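Local coordinates for uncharacterized protein (Treponema denticola ATCC 35404, PDB 6R9N), which serves as a chemotaxis sensor of Fe(II) and oxygen, working by stabilising a peroxy species at its diiron centre, at the interface of chains A and B. Numbering follows the deposited sequence. Chains: chain A/B, Uncharacterized protein.

The interface of chains A and B. Residues chain A 248, 251, 254-255; chain B 146, 204-205, 208.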
loop_
_atom_site.group_PDB
_atom_site.type_symbol
_atom_site.label_atom_id
_atom_site.label_comp_id
_atom_site.label_asym_id
_atom_site.label_seq_id
_atom_site.Cartn_x
_atom_site.Cartn_y
_atom_site.Cartn_z
ATOM N N THR A 248 13.902 -7.684 3.569
ATOM C CA THR A 248 14.111 -8.595 4.680
ATOM C C THR A 248 15.482 -9.273 4.643
ATOM O O THR A 248 15.851 -9.940 5.612
ATOM C CB THR A 248 12.950 -9.589 4.699
ATOM O OG1 THR A 248 12.778 -10.092 6.022
ATOM C CG2 THR A 248 13.194 -10.720 3.750
ATOM N N ILE A 251 17.270 -7.903 7.740
ATOM C CA ILE A 251 16.211 -7.948 8.738
ATOM C C ILE A 251 16.653 -7.310 10.046
ATOM O O ILE A 251 15.812 -6.838 10.819
ATOM C CB ILE A 251 15.740 -9.405 8.943
ATOM C CG1 ILE A 251 14.483 -9.453 9.809
ATOM C CG2 ILE A 251 16.842 -10.263 9.541
ATOM C CD1 ILE A 251 13.651 -10.635 9.515
ATOM N N LEU A 254 15.308 -3.875 10.457
ATOM C CA LEU A 254 13.858 -3.721 10.553
ATOM C C LEU A 254 13.329 -3.927 11.961
ATOM O O LEU A 254 12.107 -3.872 12.165
ATOM C CB LEU A 254 13.151 -4.690 9.606
ATOM C CG LEU A 254 13.550 -4.629 8.136
ATOM C CD1 LEU A 254 12.811 -5.750 7.408
ATOM C CD2 LEU A 254 13.220 -3.255 7.545
ATOM N N PHE A 255 14.202 -4.234 12.918
ATOM C CA PHE A 255 13.807 -4.336 14.321
ATOM C C PHE A 255 14.897 -3.715 15.202
ATOM O O PHE A 255 14.618 -3.277 16.327
ATOM C CB PHE A 255 13.562 -5.791 14.737
ATOM C CG PHE A 255 12.365 -6.439 14.078
ATOM C CD1 PHE A 255 11.093 -6.309 14.624
ATOM C CD2 PHE A 255 12.517 -7.208 12.928
ATOM C CE1 PHE A 255 9.973 -6.936 14.030
ATOM C CE2 PHE A 255 11.408 -7.834 12.319
ATOM C CZ PHE A 255 10.130 -7.692 12.876
ATOM N N PHE B 146 6.746 -5.282 6.095
ATOM C CA PHE B 146 6.499 -6.392 5.165
ATOM C C PHE B 146 5.399 -7.324 5.642
ATOM O O PHE B 146 5.346 -8.495 5.252
ATOM C CB PHE B 146 7.794 -7.157 4.875
ATOM C CG PHE B 146 8.805 -6.305 4.168
ATOM C CD1 PHE B 146 8.603 -5.947 2.842
ATOM C CD2 PHE B 146 9.895 -5.772 4.851
ATOM C CE1 PHE B 146 9.506 -5.123 2.184
ATOM C CE2 PHE B 146 10.808 -4.948 4.195
ATOM C CZ PHE B 146 10.607 -4.612 2.859
ATOM N N LYS B 204 9.893 -15.934 7.427
ATOM C CA LYS B 204 11.036 -15.272 8.050
ATOM C C LYS B 204 10.628 -13.975 8.739
ATOM O O LYS B 204 11.082 -13.690 9.853
ATOM C CB LYS B 204 12.115 -15.008 7.003
ATOM C CG LYS B 204 13.230 -14.088 7.461
ATOM C CD LYS B 204 14.264 -13.936 6.357
ATOM C CE LYS B 204 15.442 -13.098 6.806
ATOM N NZ LYS B 204 16.433 -13.043 5.705
ATOM N N ILE B 205 9.798 -13.156 8.092
ATOM C CA ILE B 205 9.467 -11.882 8.716
ATOM C C ILE B 205 8.448 -12.061 9.846
ATOM O O ILE B 205 8.598 -11.453 10.913
ATOM C CB ILE B 205 9.024 -10.846 7.650
ATOM C CG1 ILE B 205 9.008 -9.438 8.245
ATOM C CG2 ILE B 205 7.667 -11.153 7.063
ATOM C CD1 ILE B 205 10.338 -8.970 8.783
ATOM N N LYS B 208 9.913 -13.440 13.180
ATOM C CA LYS B 208 10.675 -12.407 13.875
ATOM C C LYS B 208 9.742 -11.446 14.588
ATOM O O LYS B 208 9.977 -11.089 15.747
ATOM C CB LYS B 208 11.565 -11.641 12.898
ATOM C CG LYS B 208 12.850 -12.358 12.547
ATOM C CD LYS B 208 14.020 -11.907 13.423
ATOM C CE LYS B 208 15.198 -12.866 13.261
ATOM N NZ LYS B 208 15.107 -13.674 11.990
#
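The phenyl ring of A:Phe255 meets chain B mainly through its CE2 corner. B:Ile205 brings its CD1 methyl to the ring edge, 3.9 Å from A:Phe255 CE2, close to the level of the ring, whereas the aliphatic start of B:Lys208 lies obliquely off one face, near the rim, with CB 3.9 Å from A:Phe255 CE2. B:Phe146 also offers an edge: A:Leu254 CD1 sits 3.9 Å from B:Phe146 CE2, nearly level with the ring and about as far from CD2. Phenylalanine suits both places by its broad apolar edge, leucine by its methyl. The backbone N of A:Thr248 lies loosely above one face of B:Phe146, outside the rim beyond CE2.

Beside the span between the two rings, A:Ile251 lays its long branch against helix 203-215. With CG1 anti to the backbone N (chi1 -171°), CD1 comes within 3.6 Å of B:Lys208 CG and 3.8 Å of B:Ile205 CD1. It also touches B:Lys204 CG, at 4.0 Å, as these two side chains pass in opposite directions. Isoleucine's longer arm thus delivers a methyl among three neighbours, while its shorter CG2 branch lies near B:Lys204 CE. B:Lys208, bent at chi2 (-95°) and again at chi4, curls about this methyl, bringing NZ back near it.

B:Lys204 instead stretches out beyond CG; lysine suits because its apolar chain covers the isoleucine yet ends in a charged group. NZ donates a hydrogen bond of 3.2 Å to the carbonyl O of A:Thr248, arriving 45° above the carbonyl plane rather than along a lone pair. The A:Thr248 hydroxyl, on a compact side chain, turns towards B:Ile205 CD1.

The site joins the C-terminal 3-10 helix 247-254 of chain A, with the final A:Phe255, to helix 203-215 of chain B; B:Phe146 belongs to the loop that also carries the iron ligand B:His148. Twofold symmetry repeats the exchange with chains swapped, suggesting a dimer closed by reciprocal C-terminal tails.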